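Local atomic coordinates of light Chain (Clostridium botulinum, PDB entry 6BVD), a protein that acts as the zinc-dependent protease chain of a mosaic botulinum neurotoxin and probably cleaves a SNARE protein inside nerve terminals. Residues S216-D221 and K361-L366; D72-P77 and P199-A204; K323-K328 and L338-Q343. One frame throughout, in Å; residues are numbered along the deposited sequence.

Contact 1. Residues S216-D221 and K361-L366; sequences SLFIKD and KIKTRL
Both carboxylate oxygens of Asp221, which rests against Ile362, are held. OD1 is hydrogen-bonded to Tyr387 OH and Ala223 N, while OD2 forms a salt bridge with Arg99. With the carboxylate so fixed, Ile362 packs across it at about a right angle: Ile362 CD1 lies 3.4 Å from Asp221 OD2, and Ile362 CG2 touches Asp221 CB at 3.7 Å. The acid therefore has an apolar neighbour on this side, which would be expected to strengthen its attraction to the arginine.

The bond to Ala223 N makes Asp221 the N-cap of helix 222-237, the helix that carries the zinc ligands His228 and His232 in an HExxH pattern. Ile362 and Thr364 touch Leu224 and Arg365 touches His228, which lays loop 361-366 along this helix.

A water joins the two backbones, accepting from Asp221 N at 3.1 Å and donating to Lys363 O at 2.9 Å. On strand 215-219, the Phe218 ring receives the Lys363 chain over one face: Lys363 CD sits 3.7 Å from the ring centroid, only 12° off the normal, as a CH-pi contact. A bend at the end of the chain (chi4 60°) directs the ammonium to a salt bridge with Asp207 on the neighbouring strand 201-208. Lys363 NZ remains 5.2 Å from the Phe218 centroid, at most a weak cation-pi attraction.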
loop_
_atom_site.group_PDB
_atom_site.type_symbol
_atom_site.label_atom_id
_atom_site.label_comp_id
_atom_site.label_asym_id
_atom_site.label_seq_id
_atom_site.Cartn_x
_atom_site.Cartn_y
_atom_site.Cartn_z
ATOM N N SER A 216 27.129 14.194 1.373
ATOM C CA SER A 216 25.738 14.532 1.201
ATOM C C SER A 216 24.995 14.065 2.446
ATOM O O SER A 216 25.410 13.100 3.074
ATOM C CB SER A 216 25.192 13.853 -0.053
ATOM O OG SER A 216 25.821 14.350 -1.212
ATOM N N LEU A 217 23.893 14.732 2.772
ATOM C CA LEU A 217 23.028 14.337 3.882
ATOM C C LEU A 217 21.856 13.481 3.368
ATOM O O LEU A 217 21.327 13.730 2.284
ATOM C CB LEU A 217 22.487 15.560 4.616
ATOM C CG LEU A 217 23.492 16.321 5.494
ATOM C CD1 LEU A 217 22.818 17.510 6.191
ATOM C CD2 LEU A 217 24.139 15.383 6.509
ATOM N N PHE A 218 21.478 12.472 4.147
ATOM C CA PHE A 218 20.373 11.584 3.808
ATOM C C PHE A 218 19.360 11.541 4.956
ATOM O O PHE A 218 19.737 11.344 6.098
ATOM C CB PHE A 218 20.896 10.180 3.495
ATOM C CG PHE A 218 21.711 10.103 2.222
ATOM C CD1 PHE A 218 23.061 10.436 2.243
ATOM C CD2 PHE A 218 21.141 9.695 1.020
ATOM C CE1 PHE A 218 23.847 10.378 1.068
ATOM C CE2 PHE A 218 21.914 9.607 -0.154
ATOM C CZ PHE A 218 23.276 9.965 -0.128
ATOM N N ILE A 219 18.083 11.762 4.656
ATOM C CA ILE A 219 17.073 11.717 5.706
ATOM C C ILE A 219 16.756 10.235 6.020
ATOM O O ILE A 219 16.815 9.353 5.150
ATOM C CB ILE A 219 15.791 12.511 5.306
ATOM C CG1 ILE A 219 14.878 12.761 6.526
ATOM C CG2 ILE A 219 15.044 11.830 4.177
ATOM C CD1 ILE A 219 15.449 13.768 7.520
ATOM N N LYS A 220 16.449 9.963 7.278
ATOM C CA LYS A 220 16.179 8.613 7.723
ATOM C C LYS A 220 14.730 8.243 7.391
ATOM O O LYS A 220 13.846 9.090 7.480
ATOM C CB LYS A 220 16.460 8.489 9.242
ATOM C CG LYS A 220 17.974 8.663 9.557
ATOM C CD LYS A 220 18.216 8.957 11.033
ATOM C CE LYS A 220 19.723 9.197 11.207
ATOM N NZ LYS A 220 20.052 9.780 12.523
ATOM N N ASP A 221 14.518 6.991 6.990
ATOM C CA ASP A 221 13.175 6.449 6.698
ATOM C C ASP A 221 12.475 6.140 8.038
ATOM O O ASP A 221 12.962 5.332 8.784
ATOM C CB ASP A 221 13.295 5.198 5.835
ATOM C CG ASP A 221 11.936 4.649 5.372
ATOM O OD1 ASP A 221 11.002 4.620 6.208
ATOM O OD2 ASP A 221 11.813 4.255 4.190
ATOM N N LYS A 361 16.270 -2.028 1.336
ATOM C CA LYS A 361 16.892 -1.047 0.451
ATOM C C LYS A 361 16.637 0.365 0.917
ATOM O O LYS A 361 16.277 1.262 0.131
ATOM C CB LYS A 361 16.408 -1.256 -1.000
ATOM C CG LYS A 361 16.776 -2.615 -1.522
ATOM C CD LYS A 361 16.286 -2.772 -2.966
ATOM C CE LYS A 361 16.977 -3.926 -3.657
ATOM N NZ LYS A 361 16.465 -5.226 -3.150
ATOM N N ILE A 362 16.824 0.546 2.236
ATOM C CA ILE A 362 16.852 1.819 2.883
ATOM C C ILE A 362 18.314 2.163 3.243
ATOM O O ILE A 362 19.053 1.312 3.702
ATOM C CB ILE A 362 15.978 1.804 4.187
ATOM C CG1 ILE A 362 14.477 1.684 3.829
ATOM C CG2 ILE A 362 16.232 3.051 5.001
ATOM C CD1 ILE A 362 13.554 1.477 5.140
ATOM N N LYS A 363 18.743 3.378 2.962
ATOM C CA LYS A 363 20.092 3.797 3.368
ATOM C C LYS A 363 20.059 4.170 4.831
ATOM O O LYS A 363 19.123 4.829 5.270
ATOM C CB LYS A 363 20.596 4.984 2.538
ATOM C CG LYS A 363 22.128 5.212 2.691
ATOM C CD LYS A 363 22.606 6.456 1.919
ATOM C CE LYS A 363 24.143 6.580 1.872
ATOM N NZ LYS A 363 24.847 5.407 1.204
ATOM N N THR A 364 21.082 3.765 5.582
ATOM C CA THR A 364 21.181 4.170 6.966
ATOM C C THR A 364 22.594 4.614 7.295
ATOM O O THR A 364 23.548 4.512 6.465
ATOM C CB THR A 364 20.698 3.035 7.907
ATOM O OG1 THR A 364 20.341 3.577 9.176
ATOM C CG2 THR A 364 21.729 1.962 8.066
ATOM N N ARG A 365 22.700 5.157 8.493
ATOM C CA ARG A 365 23.925 5.703 9.043
ATOM C C ARG A 365 25.023 4.657 9.145
ATOM O O ARG A 365 24.773 3.456 9.224
ATOM C CB ARG A 365 23.629 6.296 10.442
ATOM C CG ARG A 365 23.046 5.259 11.346
ATOM C CD ARG A 365 22.642 5.793 12.745
ATOM N NE ARG A 365 21.771 4.846 13.442
ATOM C CZ ARG A 365 21.366 4.981 14.715
ATOM N NH1 ARG A 365 21.774 6.022 15.440
ATOM N NH2 ARG A 365 20.552 4.075 15.277
ATOM N N LEU A 366 26.261 5.126 9.226
ATOM C CA LEU A 366 27.411 4.238 9.264
ATOM C C LEU A 366 27.515 3.378 10.504
ATOM O O LEU A 366 28.158 2.325 10.477
ATOM C CB LEU A 366 28.698 5.073 9.111
ATOM C CG LEU A 366 28.965 5.453 7.651
ATOM C CD1 LEU A 366 30.186 6.361 7.504
ATOM C CD2 LEU A 366 29.150 4.196 6.811
HETATM O O HOH W 1 17.175 5.435 7.266
#

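Contact 2. Residues D72-P77 and P199-A204; sequences DGYFDP and PEYATA
Tyr74 and Tyr201 lie side by side with their ring planes turned only 20° from each other, yet they do not form a true stack. The rings are slid so far apart that they barely overlap, and their centroids are separated by 5.6 Å. Contact is confined to neighbouring flanks: Tyr74 CD2 approaches Tyr201 CE1 to 3.7 Å, and Tyr74 CE2 meets the same Tyr201 CE1 at 3.8 Å. A slightly longer approach, 4.0 Å from Tyr74 CD2 to Tyr201 CD1, completes the touching patch, so one side of each ring supplies all of it.

Tyr201 opens strand 201-208 of the five-stranded antiparallel sheet, and Tyr74 belongs to the irregular loop between helices 65-70 and 83-100. The pair thus lays that loop against the start of a sheet strand, at the protein surface. Tyr201 belongs to a wider aromatic group: Tyr201 and Tyr79 meet edge-to-face, and its ring also meets that of Tyr377. Tyr74 also packs on Pro375 of the adjacent strand 373-377, and its backbone N is hydrogen-bonded to Asp163 OD1.

Different first torsions bring the rings together from backbones whose nearest CA atoms, those of Tyr74 and Tyr201, are 8.5 Å apart. CG of Tyr74 stands trans to its own N (chi1 -178°), whereas CG of Tyr201 lies beside its N (chi1 -67°).

The two rings run in nearly the same direction from backbone to hydroxyl. Tyr74 OH and Tyr201 OH consequently end near each other, but at 5.4 Å they are too far apart to be bonded directly. No hydrogen bond joins the two segments, and the attraction between these flanks is one of dispersion.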
loop_
_atom_site.group_PDB
_atom_site.type_symbol
_atom_site.label_atom_id
_atom_site.label_comp_id
_atom_site.label_asym_id
_atom_site.label_seq_id
_atom_site.Cartn_x
_atom_site.Cartn_y
_atom_site.Cartn_z
ATOM N N ASP A 72 20.127 19.680 20.678
ATOM C CA ASP A 72 19.941 19.105 19.346
ATOM C C ASP A 72 18.484 18.748 19.021
ATOM O O ASP A 72 18.187 18.362 17.889
ATOM C CB ASP A 72 20.828 17.877 19.171
ATOM C CG ASP A 72 22.264 18.252 18.819
ATOM O OD1 ASP A 72 22.476 19.352 18.252
ATOM O OD2 ASP A 72 23.178 17.452 19.119
ATOM N N GLY A 73 17.580 18.894 19.991
ATOM C CA GLY A 73 16.187 18.499 19.784
ATOM C C GLY A 73 15.229 19.573 19.278
ATOM O O GLY A 73 15.640 20.642 18.843
ATOM N N TYR A 74 13.932 19.280 19.330
ATOM C CA TYR A 74 12.920 20.237 18.909
ATOM C C TYR A 74 11.692 20.124 19.824
ATOM O O TYR A 74 11.252 19.023 20.155
ATOM C CB TYR A 74 12.530 20.005 17.436
ATOM C CG TYR A 74 11.526 21.007 16.940
ATOM C CD1 TYR A 74 11.900 22.320 16.695
ATOM C CD2 TYR A 74 10.191 20.661 16.769
ATOM C CE1 TYR A 74 10.980 23.258 16.263
ATOM C CE2 TYR A 74 9.256 21.595 16.338
ATOM C CZ TYR A 74 9.667 22.899 16.087
ATOM O OH TYR A 74 8.763 23.851 15.673
ATOM N N PHE A 75 11.121 21.265 20.186
ATOM C CA PHE A 75 10.069 21.320 21.186
ATOM C C PHE A 75 8.864 22.077 20.674
ATOM O O PHE A 75 9.011 23.102 20.034
ATOM C CB PHE A 75 10.597 21.975 22.468
ATOM C CG PHE A 75 11.702 21.202 23.112
ATOM C CD1 PHE A 75 11.419 20.287 24.125
ATOM C CD2 PHE A 75 13.015 21.346 22.680
ATOM C CE1 PHE A 75 12.421 19.551 24.707
ATOM C CE2 PHE A 75 14.034 20.602 23.258
ATOM C CZ PHE A 75 13.732 19.696 24.271
ATOM N N ASP A 76 7.679 21.550 20.955
ATOM C CA ASP A 76 6.415 22.216 20.637
ATOM C C ASP A 76 5.291 21.603 21.481
ATOM O O ASP A 76 4.864 20.469 21.242
ATOM C CB ASP A 76 6.103 22.099 19.145
ATOM C CG ASP A 76 4.870 22.881 18.739
ATOM O OD1 ASP A 76 4.059 23.266 19.624
ATOM O OD2 ASP A 76 4.710 23.107 17.515
ATOM N N PRO A 77 4.804 22.358 22.474
ATOM C CA PRO A 77 3.821 21.841 23.428
ATOM C C PRO A 77 2.496 21.537 22.759
ATOM O O PRO A 77 1.687 20.852 23.350
ATOM C CB PRO A 77 3.662 22.982 24.446
ATOM C CG PRO A 77 4.779 23.921 24.161
ATOM C CD PRO A 77 5.126 23.769 22.734
ATOM N N PRO A 199 6.946 9.854 14.406
ATOM C CA PRO A 199 7.315 9.579 12.999
ATOM C C PRO A 199 7.585 10.809 12.127
ATOM O O PRO A 199 8.276 10.685 11.101
ATOM C CB PRO A 199 6.093 8.817 12.457
ATOM C CG PRO A 199 4.959 9.324 13.282
ATOM C CD PRO A 199 5.532 9.517 14.684
ATOM N N GLU A 200 7.033 11.958 12.485
ATOM C CA GLU A 200 7.157 13.156 11.664
ATOM C C GLU A 200 8.398 14.021 11.919
ATOM O O GLU A 200 8.594 14.999 11.215
ATOM C CB GLU A 200 5.927 14.039 11.858
ATOM C CG GLU A 200 4.627 13.374 11.386
ATOM C CD GLU A 200 3.464 14.332 11.392
ATOM O OE1 GLU A 200 2.957 14.668 12.484
ATOM O OE2 GLU A 200 3.070 14.778 10.308
ATOM N N TYR A 201 9.201 13.684 12.918
ATOM C CA TYR A 201 10.422 14.462 13.229
ATOM C C TYR A 201 11.624 13.526 13.167
ATOM O O TYR A 201 11.640 12.481 13.811
ATOM C CB TYR A 201 10.303 15.165 14.590
ATOM C CG TYR A 201 9.241 16.261 14.575
ATOM C CD1 TYR A 201 9.567 17.581 14.245
ATOM C CD2 TYR A 201 7.905 15.960 14.815
ATOM C CE1 TYR A 201 8.602 18.573 14.194
ATOM C CE2 TYR A 201 6.929 16.942 14.766
ATOM C CZ TYR A 201 7.282 18.243 14.460
ATOM O OH TYR A 201 6.296 19.205 14.413
ATOM N N ALA A 202 12.615 13.882 12.357
ATOM C CA ALA A 202 13.667 12.952 11.998
ATOM C C ALA A 202 15.003 13.665 11.926
ATOM O O ALA A 202 15.052 14.885 11.828
ATOM C CB ALA A 202 13.359 12.315 10.669
ATOM N N THR A 203 16.082 12.893 11.972
ATOM C CA THR A 203 17.393 13.455 11.738
ATOM C C THR A 203 17.935 12.850 10.445
ATOM O O THR A 203 17.381 11.880 9.931
ATOM C CB THR A 203 18.362 13.187 12.914
ATOM O OG1 THR A 203 18.434 11.774 13.177
ATOM C CG2 THR A 203 17.892 13.910 14.175
ATOM N N ALA A 204 19.004 13.447 9.938
ATOM C CA ALA A 204 19.720 12.971 8.752
ATOM C C ALA A 204 21.119 12.506 9.151
ATOM O O ALA A 204 21.602 12.830 10.248
ATOM C CB ALA A 204 19.816 14.080 7.706
#

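Contact 3. Residues K323-K328 and L338-Q343; sequences KYQFAK and LNKFEQ
Gln325 and Phe326 meet Lys340 where the chain comes off the end of helix 313-323. Lys323 closes that helix, and its extended chain lies over one face of the next residue, Tyr324, offset toward the ring's rim. Lys323 NZ donates to Tyr324 OH at 3.3 Å.

Gln325 then turns the chain with a positive phi of 53°, in a Schellman motif with two hydrogen bonds back into the last helical turn. The turn brings Gln325 against the first turn of helix 338-348: Gln325 O lies 3.6 Å from Lys340 CB, and the CB atoms of Gln325 and Lys340 are 4.2 Å apart. The amide of Gln325 folds back so that NE2 reaches Trp322 O. Its other end faces the second helix through a water, which donates to Gln325 OE1 at 2.8 Å and to Lys340 O at 2.9 Å.

The CB of Phe326 points away from helix 338-348, and the ring packs on Ala298 of helix 280-301 while Tyr324 CB covers part of one face. The Phe326 carbonyl projects at roughly a right angle to the bond from CA to CB. A second water lies 2.6 Å from Phe326 O and accepts from Lys340 NZ at 3.3 Å, though its full set of bonds is uncertain. The lysine chain, extended beyond CG, runs past Gln325 O to bring NZ there.

Ala327 lies in the short strand that pairs antiparallel with strand 334-335 as a two-stranded beta hairpin, backbone-bonded to Ser335. The hairpin reverses the chain and leads it into helix 338-348.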
loop_
_atom_site.group_PDB
_atom_site.type_symbol
_atom_site.label_atom_id
_atom_site.label_comp_id
_atom_site.label_asym_id
_atom_site.label_seq_id
_atom_site.Cartn_x
_atom_site.Cartn_y
_atom_site.Cartn_z
ATOM N N LYS A 323 8.189 -20.560 23.092
ATOM C CA LYS A 323 8.837 -19.253 23.209
ATOM C C LYS A 323 10.294 -19.378 23.647
ATOM O O LYS A 323 11.176 -18.752 23.058
ATOM C CB LYS A 323 8.103 -18.359 24.214
ATOM C CG LYS A 323 8.780 -17.001 24.413
ATOM C CD LYS A 323 8.109 -16.165 25.517
ATOM C CE LYS A 323 8.726 -14.762 25.573
ATOM N NZ LYS A 323 8.471 -13.952 26.785
ATOM N N TYR A 324 10.537 -20.169 24.691
ATOM C CA TYR A 324 11.886 -20.275 25.236
ATOM C C TYR A 324 12.639 -21.452 24.659
ATOM O O TYR A 324 13.757 -21.712 25.061
ATOM C CB TYR A 324 11.842 -20.381 26.761
ATOM C CG TYR A 324 11.313 -19.139 27.393
ATOM C CD1 TYR A 324 12.099 -17.981 27.438
ATOM C CD2 TYR A 324 10.050 -19.107 27.990
ATOM C CE1 TYR A 324 11.639 -16.836 28.006
ATOM C CE2 TYR A 324 9.572 -17.944 28.586
ATOM C CZ TYR A 324 10.378 -16.817 28.586
ATOM O OH TYR A 324 9.963 -15.651 29.139
ATOM N N GLN A 325 12.015 -22.160 23.716
ATOM C CA GLN A 325 12.614 -23.307 23.037
ATOM C C GLN A 325 13.133 -24.348 23.992
ATOM O O GLN A 325 14.235 -24.906 23.821
ATOM C CB GLN A 325 13.745 -22.836 22.136
ATOM C CG GLN A 325 13.239 -22.030 20.968
ATOM C CD GLN A 325 12.581 -22.907 19.911
ATOM O OE1 GLN A 325 13.278 -23.617 19.182
ATOM N NE2 GLN A 325 11.250 -22.830 19.791
ATOM N N PHE A 326 12.334 -24.605 25.013
ATOM C CA PHE A 326 12.658 -25.611 25.990
ATOM C C PHE A 326 12.541 -27.011 25.426
ATOM O O PHE A 326 11.667 -27.281 24.587
ATOM C CB PHE A 326 11.701 -25.493 27.198
ATOM C CG PHE A 326 11.927 -24.284 28.071
ATOM C CD1 PHE A 326 13.186 -23.712 28.211
ATOM C CD2 PHE A 326 10.843 -23.720 28.776
ATOM C CE1 PHE A 326 13.366 -22.589 29.042
ATOM C CE2 PHE A 326 11.008 -22.622 29.622
ATOM C CZ PHE A 326 12.265 -22.036 29.758
ATOM N N ALA A 327 13.369 -27.918 25.952
ATOM C CA ALA A 327 13.173 -29.358 25.797
ATOM C C ALA A 327 12.076 -29.859 26.754
ATOM O O ALA A 327 11.930 -29.317 27.840
ATOM C CB ALA A 327 14.456 -30.087 26.074
ATOM N N LYS A 328 11.308 -30.868 26.340
ATOM C CA LYS A 328 10.296 -31.511 27.194
ATOM C C LYS A 328 10.473 -33.018 27.168
ATOM O O LYS A 328 10.367 -33.612 26.097
ATOM C CB LYS A 328 8.895 -31.141 26.728
ATOM C CG LYS A 328 7.774 -31.570 27.667
ATOM C CD LYS A 328 6.426 -31.255 27.040
ATOM C CE LYS A 328 5.257 -31.456 28.017
ATOM N NZ LYS A 328 3.958 -31.165 27.340
ATOM N N LEU A 338 20.916 -26.899 25.206
ATOM C CA LEU A 338 21.923 -25.881 24.893
ATOM C C LEU A 338 21.965 -25.503 23.412
ATOM O O LEU A 338 22.203 -24.349 23.069
ATOM C CB LEU A 338 23.312 -26.342 25.343
ATOM C CG LEU A 338 23.536 -26.350 26.857
ATOM C CD1 LEU A 338 24.997 -26.644 27.206
ATOM C CD2 LEU A 338 23.099 -25.037 27.492
ATOM N N ASN A 339 21.688 -26.461 22.539
ATOM C CA ASN A 339 21.716 -26.204 21.101
ATOM C C ASN A 339 20.507 -25.363 20.672
ATOM O O ASN A 339 20.634 -24.443 19.853
ATOM C CB ASN A 339 21.751 -27.518 20.329
ATOM C CG ASN A 339 23.087 -28.209 20.435
ATOM O OD1 ASN A 339 24.132 -27.561 20.478
ATOM N ND2 ASN A 339 23.061 -29.537 20.494
ATOM N N LYS A 340 19.332 -25.672 21.217
ATOM C CA LYS A 340 18.167 -24.854 20.919
ATOM C C LYS A 340 18.319 -23.448 21.525
ATOM O O LYS A 340 17.832 -22.468 20.962
ATOM C CB LYS A 340 16.881 -25.545 21.409
ATOM C CG LYS A 340 16.436 -26.702 20.544
ATOM C CD LYS A 340 15.154 -27.315 21.125
ATOM C CE LYS A 340 14.269 -27.918 20.050
ATOM N NZ LYS A 340 13.018 -28.488 20.659
ATOM N N PHE A 341 18.995 -23.331 22.673
ATOM C CA PHE A 341 19.224 -22.013 23.257
ATOM C C PHE A 341 20.134 -21.153 22.379
ATOM O O PHE A 341 19.905 -19.963 22.186
ATOM C CB PHE A 341 19.839 -22.100 24.653
ATOM C CG PHE A 341 20.123 -20.763 25.228
ATOM C CD1 PHE A 341 19.112 -20.032 25.817
ATOM C CD2 PHE A 341 21.391 -20.193 25.123
ATOM C CE1 PHE A 341 19.356 -18.775 26.322
ATOM C CE2 PHE A 341 21.634 -18.936 25.600
ATOM C CZ PHE A 341 20.615 -18.219 26.204
ATOM N N GLU A 342 21.196 -21.751 21.878
ATOM C CA GLU A 342 22.107 -20.997 21.027
ATOM C C GLU A 342 21.375 -20.460 19.792
ATOM O O GLU A 342 21.533 -19.293 19.425
ATOM C CB GLU A 342 23.293 -21.864 20.618
ATOM C CG GLU A 342 24.375 -21.069 19.916
ATOM C CD GLU A 342 25.549 -21.924 19.503
ATOM O OE1 GLU A 342 25.532 -23.146 19.792
ATOM O OE2 GLU A 342 26.480 -21.370 18.870
ATOM N N GLN A 343 20.509 -21.280 19.198
ATOM C CA GLN A 343 19.747 -20.838 18.040
ATOM C C GLN A 343 18.725 -19.763 18.390
ATOM O O GLN A 343 18.525 -18.816 17.629
ATOM C CB GLN A 343 19.068 -22.027 17.353
ATOM C CG GLN A 343 20.071 -22.932 16.627
ATOM C CD GLN A 343 20.967 -22.170 15.630
ATOM O OE1 GLN A 343 20.505 -21.701 14.588
ATOM N NE2 GLN A 343 22.258 -22.060 15.952
HETATM O O HOH W 2 15.888 -22.802 18.869
HETATM O O HOH W 3 11.161 -26.283 22.197
#

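How the contacts relate
Contacts 1 and 2 share the five-stranded antiparallel sheet, where strands 201-208 and 215-219 are neighbours; they meet at a probable hydrogen bond of 2.7 Å between Lys220 NZ and Thr203 OG1. Contact 1 is the buried one and mixes held charges, a bridging water and a lysine chain over a ring, whereas the surface contact 2 rests on a single pair of aromatic flanks. Contact 3 is partly buried and lies across the chain's centre from contact 2, about 27 Å away between nearest atoms. It joins elements close in sequence, within the long excursion that contact 1 closes, and relies on backbone carbonyls, aliphatic carbons and waters.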